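Local coordinates for protein carbohydrate binding family 6 (Clostridium thermocellum, PDB 5A8C) that probably releases terminal alpha-L-arabinofuranosyl residues from arabinose-containing polysaccharides, as a five-bladed beta-propeller alpha-L-arabinofuranosidase of glycoside hydrolase family 43, at residues Arg35-Pro40 against Tyr52-Asp58; Tyr66-Ile71 against Ser99-Pro104; Val165-Asp169 against His216-Tyr222; Gly171-Met175 against Val187-Asn192. The contacts are given in a common frame with arbitrary orientation. Numbering follows the deposited sequence.

Contact 1 (Arg35-Pro40 against Tyr52-Asp58)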
loop_
_atom_site.group_PDB
_atom_site.type_symbol
_atom_site.label_atom_id
_atom_site.label_comp_id
_atom_site.label_asym_id
_atom_site.label_seq_id
_atom_site.Cartn_x
_atom_site.Cartn_y
_atom_site.Cartn_z
ATOM N N ARG A 35 5.209 -16.367 -7.210
ATOM C CA ARG A 35 4.269 -16.490 -6.141
ATOM C C ARG A 35 3.274 -15.363 -6.312
ATOM O O ARG A 35 3.587 -14.374 -6.961
ATOM C CB ARG A 35 4.971 -16.420 -4.771
ATOM C CG ARG A 35 5.962 -17.539 -4.530
ATOM C CD ARG A 35 6.749 -17.470 -3.233
ATOM N NE ARG A 35 7.405 -16.198 -3.038
ATOM C CZ ARG A 35 8.441 -15.751 -3.726
ATOM N NH1 ARG A 35 9.020 -16.454 -4.686
ATOM N NH2 ARG A 35 8.926 -14.569 -3.458
ATOM N N PHE A 36 2.091 -15.493 -5.705
ATOM C CA PHE A 36 1.071 -14.452 -5.855
ATOM C C PHE A 36 1.344 -13.274 -4.909
ATOM O O PHE A 36 1.779 -13.458 -3.765
ATOM C CB PHE A 36 -0.313 -15.084 -5.618
ATOM C CG PHE A 36 -0.656 -16.123 -6.655
ATOM C CD1 PHE A 36 -0.932 -15.717 -7.953
ATOM C CD2 PHE A 36 -0.673 -17.471 -6.347
ATOM C CE1 PHE A 36 -1.205 -16.668 -8.931
ATOM C CE2 PHE A 36 -0.926 -18.418 -7.341
ATOM C CZ PHE A 36 -1.206 -18.005 -8.617
ATOM N N THR A 37 1.079 -12.078 -5.426
ATOM C CA THR A 37 1.427 -10.827 -4.745
ATOM C C THR A 37 0.318 -9.822 -4.936
ATOM O O THR A 37 -0.334 -9.748 -5.983
ATOM C CB THR A 37 2.739 -10.230 -5.358
ATOM O OG1 THR A 37 2.680 -10.113 -6.772
ATOM C CG2 THR A 37 3.947 -11.066 -4.934
ATOM N N ALA A 38 0.121 -8.973 -3.908
ATOM C CA ALA A 38 -0.968 -8.000 -3.911
ATOM C C ALA A 38 -0.567 -6.753 -3.113
ATOM O O ALA A 38 0.434 -6.742 -2.380
ATOM C CB ALA A 38 -2.224 -8.589 -3.278
ATOM N N ASP A 39 -1.361 -5.713 -3.288
ATOM C CA ASP A 39 -1.277 -4.533 -2.367
ATOM C C ASP A 39 0.113 -3.928 -2.296
ATOM O O ASP A 39 0.672 -3.717 -1.217
ATOM C CB ASP A 39 -1.733 -4.918 -0.951
ATOM C CG ASP A 39 -3.017 -5.690 -0.920
ATOM O OD1 ASP A 39 -3.941 -5.382 -1.683
ATOM O OD2 ASP A 39 -3.098 -6.612 -0.023
ATOM N N PRO A 40 0.740 -3.666 -3.453
ATOM C CA PRO A 40 2.135 -3.229 -3.429
ATOM C C PRO A 40 2.386 -1.883 -2.773
ATOM O O PRO A 40 1.534 -0.964 -2.860
ATOM C CB PRO A 40 2.484 -3.180 -4.901
ATOM C CG PRO A 40 1.189 -2.869 -5.593
ATOM C CD PRO A 40 0.188 -3.686 -4.816
ATOM N N TYR A 52 7.244 -4.071 -2.276
ATOM C CA TYR A 52 6.859 -4.967 -1.201
ATOM C C TYR A 52 5.382 -5.254 -1.364
ATOM O O TYR A 52 4.591 -4.306 -1.549
ATOM C CB TYR A 52 7.105 -4.267 0.174
ATOM C CG TYR A 52 8.538 -3.923 0.394
ATOM C CD1 TYR A 52 9.107 -2.798 -0.216
ATOM C CD2 TYR A 52 9.378 -4.706 1.153
ATOM C CE1 TYR A 52 10.421 -2.478 -0.039
ATOM C CE2 TYR A 52 10.709 -4.399 1.344
ATOM C CZ TYR A 52 11.242 -3.286 0.721
ATOM O OH TYR A 52 12.553 -2.922 0.866
ATOM N N CYS A 53 4.980 -6.503 -1.187
ATOM C CA CYS A 53 3.618 -6.908 -1.475
ATOM C C CYS A 53 3.097 -7.836 -0.378
ATOM O O CYS A 53 3.842 -8.636 0.186
ATOM C CB CYS A 53 3.506 -7.694 -2.781
ATOM S SG CYS A 53 4.026 -6.771 -4.233
ATOM N N SER A 54 1.787 -7.777 -0.144
ATOM C CA SER A 54 1.115 -8.903 0.498
ATOM C C SER A 54 1.455 -10.178 -0.261
ATOM O O SER A 54 1.276 -10.192 -1.488
ATOM C CB SER A 54 -0.402 -8.707 0.378
ATOM O OG SER A 54 -0.861 -7.618 1.136
ATOM N N HIS A 55 1.929 -11.215 0.410
ATOM C CA HIS A 55 2.099 -12.519 -0.249
ATOM C C HIS A 55 0.787 -13.299 -0.150
ATOM O O HIS A 55 0.395 -13.716 0.940
ATOM C CB HIS A 55 3.200 -13.275 0.398
ATOM C CG HIS A 55 3.334 -14.701 -0.088
ATOM N ND1 HIS A 55 3.110 -15.242 -1.333
ATOM C CD2 HIS A 55 3.697 -15.736 0.699
ATOM C CE1 HIS A 55 3.333 -16.564 -1.266
ATOM N NE2 HIS A 55 3.706 -16.877 -0.046
ATOM N N ASP A 56 0.050 -13.383 -1.254
ATOM C CA ASP A 56 -1.133 -14.212 -1.335
ATOM C C ASP A 56 -0.686 -15.669 -1.370
ATOM O O ASP A 56 -0.137 -16.114 -2.381
ATOM C CB ASP A 56 -1.964 -13.908 -2.612
ATOM C CG ASP A 56 -2.936 -12.756 -2.509
ATOM O OD1 ASP A 56 -3.349 -12.359 -1.398
ATOM O OD2 ASP A 56 -3.350 -12.299 -3.620
ATOM N N SER A 57 -0.904 -16.407 -0.304
ATOM C CA SER A 57 -0.505 -17.813 -0.273
ATOM C C SER A 57 -1.238 -18.605 -1.352
ATOM O O SER A 57 -2.372 -18.307 -1.712
ATOM C CB SER A 57 -0.836 -18.439 1.056
ATOM O OG SER A 57 -0.171 -17.755 2.110
ATOM N N ASP A 58 -0.585 -19.627 -1.906
ATOM C CA ASP A 58 -1.280 -20.492 -2.825
ATOM C C ASP A 58 -2.601 -20.956 -2.214
ATOM O O ASP A 58 -2.664 -21.327 -1.039
ATOM C CB ASP A 58 -0.393 -21.681 -3.155
ATOM C CG ASP A 58 0.862 -21.279 -3.921
ATOM O OD1 ASP A 58 0.936 -20.192 -4.514
ATOM O OD2 ASP A 58 1.817 -22.115 -3.907
HETATM O O HOH W 1 1.811 -17.592 -3.641
#
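Tyr52, within strand 48-56, takes part through its carbonyl rather than its ring: Tyr52 O receives a CA-H...O contact from Pro40 CA at 3.3 Å. The Cys53 side chain touches both sides of the corner at Asp39, with Cys53 SG 4.0 Å from Pro40 CB and Cys53 CB 3.7 Å from Thr37 CB. At Ser54 the strands are joined through both backbone groups. Ala38 N donates to Ser54 O at 2.9 Å, while the return bond from Ser54 N to Ala38 O, 2.8 Å long, is bent and weak. Ser54 OG reaches past the ladder and donates to Asp39 OD2 at 2.7 Å, just where strand 36-45 turns its corner. Strands 36-45 and 48-56 form the first beta hairpin of a four-stranded antiparallel propeller blade, and this corner faces the central pocket: Asp39 OD2 also hydrogen-bonds a bound Tris molecule. Family 43 enzymes carry their catalytic base, an aspartate, on the first blade, and Asp39 is consistent with that role. After Ser54, His55 lies opposite Thr37 in a non-hydrogen-bonded pair, and its ring turns back so that His55 ND1 donates to Phe36 O at 3.3 Å. Asp56 N adds a weak bond to the same Phe36 O at 3.0 Å; the Asp56 carboxylate forms a salt bridge with Arg299. Finally, a water accepts from Phe36 N (3.0 Å) and donates to Asp56 O (2.8 Å) and Asp58 OD1 (2.9 Å).

Contact 2 (Tyr66-Ile71 against Ser99-Pro104)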
loop_
_atom_site.group_PDB
_atom_site.type_symbol
_atom_site.label_atom_id
_atom_site.label_comp_id
_atom_site.label_asym_id
_atom_site.label_seq_id
_atom_site.Cartn_x
_atom_site.Cartn_y
_atom_site.Cartn_z
ATOM N N TYR A 66 -8.554 -14.006 3.091
ATOM C CA TYR A 66 -7.149 -13.837 2.827
ATOM C C TYR A 66 -6.307 -14.895 3.523
ATOM O O TYR A 66 -6.669 -15.380 4.603
ATOM C CB TYR A 66 -6.686 -12.445 3.278
ATOM C CG TYR A 66 -7.450 -11.318 2.633
ATOM C CD1 TYR A 66 -7.228 -10.978 1.312
ATOM C CD2 TYR A 66 -8.404 -10.612 3.329
ATOM C CE1 TYR A 66 -7.950 -9.985 0.678
ATOM C CE2 TYR A 66 -9.128 -9.597 2.722
ATOM C CZ TYR A 66 -8.870 -9.279 1.407
ATOM O OH TYR A 66 -9.518 -8.267 0.769
ATOM N N ASN A 67 -5.144 -15.185 2.945
ATOM C CA ASN A 67 -4.103 -15.950 3.621
ATOM C C ASN A 67 -2.765 -15.302 3.287
ATOM O O ASN A 67 -2.093 -15.719 2.344
ATOM C CB ASN A 67 -4.144 -17.420 3.223
ATOM C CG ASN A 67 -3.150 -18.226 3.968
ATOM O OD1 ASN A 67 -2.490 -17.757 4.926
ATOM N ND2 ASN A 67 -2.974 -19.467 3.515
ATOM N N ILE A 68 -2.477 -14.215 4.008
ATOM C CA ILE A 68 -1.324 -13.338 3.762
ATOM C C ILE A 68 -0.474 -13.340 5.059
ATOM O O ILE A 68 -0.646 -12.456 5.923
ATOM C CB ILE A 68 -1.751 -11.914 3.400
ATOM C CG1 ILE A 68 -2.671 -11.896 2.161
ATOM C CG2 ILE A 68 -0.528 -11.056 3.147
ATOM C CD1 ILE A 68 -3.456 -10.596 2.041
ATOM N N PRO A 69 0.428 -14.313 5.220
ATOM C CA PRO A 69 1.189 -14.451 6.452
ATOM C C PRO A 69 2.471 -13.650 6.456
ATOM O O PRO A 69 3.153 -13.558 7.472
ATOM C CB PRO A 69 1.443 -15.952 6.530
ATOM C CG PRO A 69 1.547 -16.378 5.097
ATOM C CD PRO A 69 0.510 -15.539 4.404
ATOM N N ASP A 70 2.873 -13.202 5.264
ATOM C CA ASP A 70 4.198 -12.656 5.034
ATOM C C ASP A 70 4.154 -11.631 3.875
ATOM O O ASP A 70 3.125 -11.475 3.231
ATOM C CB ASP A 70 5.236 -13.794 4.897
ATOM C CG ASP A 70 4.887 -14.896 3.943
ATOM O OD1 ASP A 70 3.981 -14.721 3.128
ATOM O OD2 ASP A 70 5.604 -15.930 3.987
ATOM N N ILE A 71 5.299 -10.967 3.699
ATOM C CA ILE A 71 5.478 -9.883 2.730
ATOM C C ILE A 71 6.586 -10.298 1.742
ATOM O O ILE A 71 7.700 -10.569 2.172
ATOM C CB ILE A 71 5.871 -8.597 3.439
ATOM C CG1 ILE A 71 4.824 -8.141 4.387
ATOM C CG2 ILE A 71 6.270 -7.517 2.439
ATOM C CD1 ILE A 71 3.552 -7.856 3.753
ATOM N N SER A 99 -0.163 -12.114 13.643
ATOM C CA SER A 99 -0.354 -13.368 12.944
ATOM C C SER A 99 -0.299 -13.228 11.423
ATOM O O SER A 99 -0.002 -14.221 10.726
ATOM C CB SER A 99 -1.710 -13.994 13.356
ATOM O OG SER A 99 -1.718 -14.227 14.756
ATOM N N VAL A 100 -0.651 -12.072 10.894
ATOM C CA VAL A 100 -0.756 -11.850 9.448
ATOM C C VAL A 100 -0.100 -10.511 9.125
ATOM O O VAL A 100 0.047 -9.657 10.014
ATOM C CB VAL A 100 -2.209 -11.961 8.946
ATOM C CG1 VAL A 100 -2.855 -13.240 9.375
ATOM C CG2 VAL A 100 -3.024 -10.771 9.384
ATOM N N SER A 101 0.164 -10.285 7.843
ATOM C CA SER A 101 0.848 -9.066 7.429
ATOM C C SER A 101 0.270 -8.520 6.142
ATOM O O SER A 101 0.804 -8.732 5.078
ATOM C CB SER A 101 2.343 -9.308 7.289
ATOM O OG SER A 101 2.662 -10.272 6.334
ATOM N N TRP A 102 -0.858 -7.801 6.234
ATOM C CA TRP A 102 -1.575 -7.348 5.066
ATOM C C TRP A 102 -1.109 -5.968 4.634
ATOM O O TRP A 102 -1.058 -5.040 5.470
ATOM C CB TRP A 102 -3.094 -7.264 5.385
ATOM C CG TRP A 102 -3.746 -8.540 5.751
ATOM C CD1 TRP A 102 -3.196 -9.769 5.897
ATOM C CD2 TRP A 102 -5.141 -8.697 6.012
ATOM N NE1 TRP A 102 -4.176 -10.705 6.222
ATOM C CE2 TRP A 102 -5.375 -10.031 6.323
ATOM C CE3 TRP A 102 -6.227 -7.781 6.052
ATOM C CZ2 TRP A 102 -6.636 -10.511 6.670
ATOM C CZ3 TRP A 102 -7.454 -8.279 6.404
ATOM C CH2 TRP A 102 -7.658 -9.595 6.710
ATOM N N ALA A 103 -0.902 -5.772 3.335
ATOM C CA ALA A 103 -0.831 -4.455 2.696
ATOM C C ALA A 103 0.277 -3.577 3.263
ATOM O O ALA A 103 0.040 -2.624 4.007
ATOM C CB ALA A 103 -2.181 -3.742 2.714
ATOM N N PRO A 104 1.526 -3.905 2.933
ATOM C CA PRO A 104 2.654 -3.198 3.530
ATOM C C PRO A 104 2.739 -1.742 3.112
ATOM O O PRO A 104 2.335 -1.330 2.022
ATOM C CB PRO A 104 3.869 -4.002 3.000
ATOM C CG PRO A 104 3.394 -4.554 1.686
ATOM C CD PRO A 104 1.946 -4.889 1.930
HETATM O O HOH W 2 -4.124 -13.646 6.315
HETATM O O HOH W 3 2.562 -15.000 9.785
#
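The indole of Trp102 forms the apolar centre, with two side chains of 66-71 over one of its faces. Tyr66 presents its ring edge to the six-membered ring in an edge-to-face pair, centroids 4.8 Å apart and planes at 58°, while Ile68 CD1 makes a CH-pi contact 4.2 Å from the centroid of the five-membered ring. Ile68 CB also packs 3.6 Å from Trp102 CD1. Further along, Ile71 CD1 meets Pro104 CD at 3.8 Å and comes within 3.2 Å of Ser101 O. The two backbones share one direct hydrogen bond, nearly straight, from Ser101 N to Ile68 O at 3.0 Å. Two waters extend this link. One accepts from Ile68 N and from Trp102 NE1, both at 2.9 Å, and the other lies 2.8 Å from both Pro69 O and Ser99 O at the outer edge. With few backbone bonds, this is loop packing rather than sheet pairing: the approach to strand 70-76 in one four-stranded blade meets the loop leading into strand 104-109 of the next. Tyr66 OH hydrogen-bonds a bound Tris amine, so Tyr66, whose ring also meets Tyr297 edge to face, belongs to the pocket at the propeller centre, where family 43 enzymes have their active site, with Trp102 packed against it.

Contact 3 (Val165-Asp169 against His216-Tyr222)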
loop_
_atom_site.group_PDB
_atom_site.type_symbol
_atom_site.label_atom_id
_atom_site.label_comp_id
_atom_site.label_asym_id
_atom_site.label_seq_id
_atom_site.Cartn_x
_atom_site.Cartn_y
_atom_site.Cartn_z
ATOM N N VAL A 165 2.293 5.384 5.094
ATOM C CA VAL A 165 3.159 6.280 5.852
ATOM C C VAL A 165 3.897 7.214 4.893
ATOM O O VAL A 165 4.277 6.826 3.791
ATOM C CB VAL A 165 4.090 5.469 6.773
ATOM C CG1 VAL A 165 5.037 6.355 7.563
ATOM C CG2 VAL A 165 3.287 4.598 7.709
ATOM N N PHE A 166 4.089 8.444 5.356
ATOM C CA PHE A 166 4.642 9.520 4.595
ATOM C C PHE A 166 5.476 10.421 5.534
ATOM O O PHE A 166 5.001 10.715 6.621
ATOM C CB PHE A 166 3.443 10.305 3.966
ATOM C CG PHE A 166 3.812 11.643 3.479
ATOM C CD1 PHE A 166 4.498 11.833 2.281
ATOM C CD2 PHE A 166 3.452 12.781 4.189
ATOM C CE1 PHE A 166 4.872 13.114 1.828
ATOM C CE2 PHE A 166 3.765 14.040 3.724
ATOM C CZ PHE A 166 4.472 14.217 2.571
ATOM N N VAL A 167 6.608 10.920 5.040
ATOM C CA VAL A 167 7.470 11.827 5.800
ATOM C C VAL A 167 7.476 13.179 5.078
ATOM O O VAL A 167 7.889 13.231 3.931
ATOM C CB VAL A 167 8.892 11.262 5.985
ATOM C CG1 VAL A 167 9.732 12.214 6.815
ATOM C CG2 VAL A 167 8.868 9.880 6.589
ATOM N N ASP A 168 7.011 14.217 5.763
ATOM C CA ASP A 168 6.884 15.542 5.135
ATOM C C ASP A 168 8.222 16.303 5.176
ATOM O O ASP A 168 9.204 15.906 5.820
ATOM C CB ASP A 168 5.781 16.301 5.822
ATOM C CG ASP A 168 5.083 17.343 4.948
ATOM O OD1 ASP A 168 5.498 17.564 3.806
ATOM O OD2 ASP A 168 4.115 17.933 5.504
ATOM N N ASP A 169 8.230 17.428 4.458
ATOM C CA ASP A 169 9.385 18.279 4.340
ATOM C C ASP A 169 9.898 18.821 5.657
ATOM O O ASP A 169 11.083 19.065 5.825
ATOM C CB ASP A 169 9.036 19.520 3.466
ATOM C CG ASP A 169 8.816 19.217 2.026
ATOM O OD1 ASP A 169 9.514 18.373 1.434
ATOM O OD2 ASP A 169 7.986 19.937 1.392
ATOM N N HIS A 216 1.261 10.974 -0.912
ATOM C CA HIS A 216 2.544 11.435 -1.482
ATOM C C HIS A 216 2.439 12.907 -1.728
ATOM O O HIS A 216 1.335 13.476 -1.799
ATOM C CB HIS A 216 2.980 10.646 -2.715
ATOM C CG HIS A 216 2.321 11.068 -3.977
ATOM N ND1 HIS A 216 1.068 10.653 -4.387
ATOM C CD2 HIS A 216 2.821 11.890 -4.951
ATOM C CE1 HIS A 216 0.840 11.224 -5.564
ATOM N NE2 HIS A 216 1.868 11.979 -5.911
ATOM N N LYS A 217 3.582 13.562 -1.871
ATOM C CA LYS A 217 3.649 14.994 -2.084
ATOM C C LYS A 217 4.385 15.269 -3.365
ATOM O O LYS A 217 5.366 14.602 -3.688
ATOM C CB LYS A 217 4.332 15.700 -0.882
ATOM C CG LYS A 217 4.228 17.214 -0.844
ATOM C CD LYS A 217 4.881 17.768 0.399
ATOM C CE LYS A 217 4.632 19.249 0.574
ATOM N NZ LYS A 217 5.259 19.766 1.827
ATOM N N TYR A 218 3.929 16.261 -4.123
ATOM C CA TYR A 218 4.602 16.643 -5.353
ATOM C C TYR A 218 4.313 18.100 -5.646
ATOM O O TYR A 218 3.148 18.524 -5.633
ATOM C CB TYR A 218 4.121 15.791 -6.543
ATOM C CG TYR A 218 4.607 16.254 -7.852
ATOM C CD1 TYR A 218 5.969 16.165 -8.183
ATOM C CD2 TYR A 218 3.731 16.759 -8.798
ATOM C CE1 TYR A 218 6.440 16.597 -9.403
ATOM C CE2 TYR A 218 4.194 17.160 -10.070
ATOM C CZ TYR A 218 5.542 17.055 -10.319
ATOM O OH TYR A 218 6.016 17.466 -11.578
ATOM N N ASN A 219 5.366 18.883 -5.877
ATOM C CA ASN A 219 5.254 20.284 -6.246
ATOM C C ASN A 219 4.313 21.067 -5.363
ATOM O O ASN A 219 3.468 21.824 -5.847
ATOM C CB ASN A 219 4.859 20.426 -7.729
ATOM C CG ASN A 219 5.198 21.779 -8.312
ATOM O OD1 ASN A 219 6.151 22.444 -7.883
ATOM N ND2 ASN A 219 4.412 22.208 -9.294
ATOM N N GLY A 220 4.454 20.879 -4.062
ATOM C CA GLY A 220 3.679 21.671 -3.092
ATOM C C GLY A 220 2.299 21.212 -2.783
ATOM O O GLY A 220 1.600 21.861 -1.994
ATOM N N LYS A 221 1.875 20.101 -3.365
ATOM C CA LYS A 221 0.571 19.553 -3.148
ATOM C C LYS A 221 0.659 18.190 -2.498
ATOM O O LYS A 221 1.542 17.382 -2.834
ATOM C CB LYS A 221 -0.248 19.460 -4.457
ATOM C CG LYS A 221 -0.655 20.763 -5.069
ATOM C CD LYS A 221 -1.782 21.474 -4.322
ATOM C CE LYS A 221 -2.258 22.715 -5.067
ATOM N NZ LYS A 221 -3.370 23.400 -4.351
ATOM N N TYR A 222 -0.293 17.915 -1.608
ATOM C CA TYR A 222 -0.477 16.618 -0.981
ATOM C C TYR A 222 -1.565 15.878 -1.731
ATOM O O TYR A 222 -2.614 16.445 -2.056
ATOM C CB TYR A 222 -0.900 16.804 0.485
ATOM C CG TYR A 222 0.155 17.471 1.318
ATOM C CD1 TYR A 222 0.195 18.891 1.428
ATOM C CD2 TYR A 222 1.097 16.739 2.028
ATOM C CE1 TYR A 222 1.136 19.492 2.196
ATOM C CE2 TYR A 222 2.039 17.396 2.839
ATOM C CZ TYR A 222 2.037 18.775 2.947
ATOM O OH TYR A 222 2.931 19.435 3.733
#
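The two backbones do not pair: their closest CA approach is 6.7 Å, between Phe166 and His216, and no main-chain hydrogen bond runs between them. Segment 165-169 is the end of an extended strand running into a loop, whereas 216-222 is the tip of a beta hairpin, reversed by a type I' turn from Tyr218 to Lys221. Within that tip Tyr218 N donates to Lys221 O at 2.9 Å and Lys221 N to Tyr218 O at 3.0 Å; Asn219 and Gly220 both have the positive phi that this turn requires. Side chains therefore bridge the gap. The ring of Phe166 lies against the hairpin, with Phe166 CZ 3.8 Å from Lys217 CB and Phe166 CE2 3.9 Å from Tyr222 CE2. Next to this apolar patch is a salt-bridge network. The fully extended Lys217 side chain carries NZ to 3.0 Å from Asp168 OD1 and 2.8 Å from Asp169 OD2, and Lys217 NZ also donates to Tyr222 OH at 3.0 Å. Tyr222 OH in turn donates to Asp168 OD2 at 2.6 Å, so both carboxylate oxygens of Asp168 are held. Met215 adds to the apolar packing on Phe166 and Tyr222. Strand 164-167 pairs with strand 173-178 in one propeller blade, while strands 212-218 and 221-228 belong to the following four-stranded blade, and the contact ties the two sheets together.

Contact 4 (Gly171-Met175 against Val187-Asn192)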
loop_
_atom_site.group_PDB
_atom_site.type_symbol
_atom_site.label_atom_id
_atom_site.label_comp_id
_atom_site.label_asym_id
_atom_site.label_seq_id
_atom_site.Cartn_x
_atom_site.Cartn_y
_atom_site.Cartn_z
ATOM N N GLY A 171 9.924 17.223 8.365
ATOM C CA GLY A 171 10.403 16.136 9.175
ATOM C C GLY A 171 9.336 15.422 9.975
ATOM O O GLY A 171 9.689 14.507 10.730
ATOM N N GLN A 172 8.070 15.753 9.765
ATOM C CA GLN A 172 6.992 15.046 10.467
ATOM C C GLN A 172 6.524 13.865 9.613
ATOM O O GLN A 172 6.085 14.046 8.481
ATOM C CB GLN A 172 5.807 15.986 10.748
ATOM C CG GLN A 172 4.711 15.307 11.571
ATOM C CD GLN A 172 5.209 14.899 12.914
ATOM O OE1 GLN A 172 5.495 15.793 13.751
ATOM N NE2 GLN A 172 5.331 13.616 13.174
ATOM N N ALA A 173 6.592 12.679 10.188
ATOM C CA ALA A 173 5.982 11.486 9.600
ATOM C C ALA A 173 4.538 11.364 10.050
ATOM O O ALA A 173 4.161 11.703 11.194
ATOM C CB ALA A 173 6.748 10.239 10.021
ATOM N N TYR A 174 3.728 10.826 9.156
ATOM C CA TYR A 174 2.307 10.582 9.330
ATOM C C TYR A 174 1.973 9.194 8.866
ATOM O O TYR A 174 2.477 8.758 7.834
ATOM C CB TYR A 174 1.470 11.549 8.517
ATOM C CG TYR A 174 1.648 13.021 8.863
ATOM C CD1 TYR A 174 2.611 13.795 8.230
ATOM C CD2 TYR A 174 0.833 13.650 9.801
ATOM C CE1 TYR A 174 2.755 15.132 8.497
ATOM C CE2 TYR A 174 0.983 15.001 10.073
ATOM C CZ TYR A 174 1.929 15.736 9.416
ATOM O OH TYR A 174 2.056 17.085 9.707
ATOM N N MET A 175 1.084 8.509 9.581
ATOM C CA MET A 175 0.471 7.255 9.138
ATOM C C MET A 175 -1.004 7.494 8.871
ATOM O O MET A 175 -1.728 7.827 9.815
ATOM C CB MET A 175 0.647 6.144 10.123
ATOM C CG MET A 175 -0.020 4.848 9.660
ATOM S SD MET A 175 -0.239 3.547 10.877
ATOM C CE MET A 175 1.438 3.086 10.905
ATOM N N VAL A 187 -5.494 9.577 10.546
ATOM C CA VAL A 187 -4.091 9.886 10.364
ATOM C C VAL A 187 -3.499 10.228 11.719
ATOM O O VAL A 187 -4.094 10.962 12.511
ATOM C CB VAL A 187 -3.854 10.988 9.301
ATOM C CG1 VAL A 187 -4.608 12.293 9.616
ATOM C CG2 VAL A 187 -2.390 11.246 9.087
ATOM N N ILE A 188 -2.327 9.696 12.006
ATOM C CA ILE A 188 -1.627 9.950 13.261
ATOM C C ILE A 188 -0.174 10.282 12.979
ATOM O O ILE A 188 0.439 9.736 12.056
ATOM C CB ILE A 188 -1.762 8.767 14.225
ATOM C CG1 ILE A 188 -1.346 9.150 15.677
ATOM C CG2 ILE A 188 -1.018 7.524 13.735
ATOM C CD1 ILE A 188 -1.797 8.141 16.708
ATOM N N LYS A 189 0.395 11.204 13.746
ATOM C CA LYS A 189 1.822 11.446 13.680
ATOM C C LYS A 189 2.626 10.305 14.243
ATOM O O LYS A 189 2.262 9.695 15.239
ATOM C CB LYS A 189 2.147 12.743 14.444
ATOM C CG LYS A 189 1.590 13.942 13.781
ATOM C CD LYS A 189 1.944 15.235 14.540
ATOM C CE LYS A 189 1.433 15.346 15.988
ATOM N NZ LYS A 189 -0.057 15.350 16.117
ATOM N N LEU A 190 3.760 10.014 13.577
ATOM C CA LEU A 190 4.777 9.117 14.110
ATOM C C LEU A 190 5.965 9.899 14.585
ATOM O O LEU A 190 6.320 10.937 14.012
ATOM C CB LEU A 190 5.225 8.088 13.064
ATOM C CG LEU A 190 4.131 7.237 12.409
ATOM C CD1 LEU A 190 4.760 6.231 11.488
ATOM C CD2 LEU A 190 3.229 6.606 13.426
ATOM N N GLY A 191 6.630 9.394 15.624
ATOM C CA GLY A 191 7.877 9.978 16.036
ATOM C C GLY A 191 8.961 9.815 14.995
ATOM O O GLY A 191 8.877 8.967 14.083
ATOM N N ASN A 192 10.039 10.589 15.153
ATOM C CA ASN A 192 11.146 10.506 14.196
ATOM C C ASN A 192 11.780 9.108 14.196
ATOM O O ASN A 192 12.363 8.733 13.177
ATOM C CB ASN A 192 12.211 11.552 14.473
ATOM C CG ASN A 192 11.759 12.980 14.103
ATOM O OD1 ASN A 192 10.702 13.183 13.493
ATOM N ND2 ASN A 192 12.564 13.944 14.454
HETATM O O HOH W 4 8.351 12.023 12.439
#
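This is an antiparallel strand pairing, the meeting of strands 173-178 and 185-190 in a beta hairpin within one blade of the propeller. The short strand axes approach to 4.5 Å with their directions 144° apart, short of fully antiparallel. Met175 and Ile188 form a hydrogen-bonded pair with near-straight bonds in both directions: Met175 N to Ile188 O at 2.8 Å and Ile188 N to Met175 O at 2.9 Å. At the next hydrogen-bonding position, Leu190 N donates to Ala173 O at 2.9 Å, and the Tyr174-Lys189 pair between them is non-hydrogen-bonded, its CA atoms 4.5 Å apart. CA-H...O contacts, such as Val187 CA to Met175 O at 3.2 Å, add to the ladder. Such a twisted up-and-down meander is the building unit of a five-bladed beta-propeller; here strand 164-167 flanks the pair beside 173-178. On the face carrying Ala173, Met175, Ile188 and Leu190, apolar atoms meet, with Ala173 CB 4.0 Å from Leu190 CB and Met175 CB 4.2 Å from Leu190 CD2; Val165 packs onto Met175 and Leu190. On the other face Tyr174 CE2 lies 3.9 Å from Lys189 CG. Toward the open end the strands diverge and a water enters, accepting from Ala173 N at 2.9 Å and lying 2.8 Å from both Leu190 O and Asn192 OD1. Gln172 NE2 donates to Ala173 O at 3.0 Å.

Overall arrangement
Contacts 1 and 2 sit side by side, their centres 8 Å apart, around the Tris-occupied central pocket; strands 48-56 and 70-76 are neighbours in one sheet, and Ser54 OG and Ala103 N form a probable hydrogen bond between the two contacts. Contact 1 is the most buried. The centres of contacts 3 and 4 lie farther out, about 16 and 17 Å from the centre of the chain; segment 165-169 of contact 3 joins the sheet of contact 4 through a probable hydrogen bond between Phe166 O and Tyr174 N. Contacts 1 and 4 are hairpin ladders within a blade, whereas contacts 2 and 3 join different blades mainly through side chains, aromatic stacking near the pocket in contact 2, salt bridges toward the surface in contact 3.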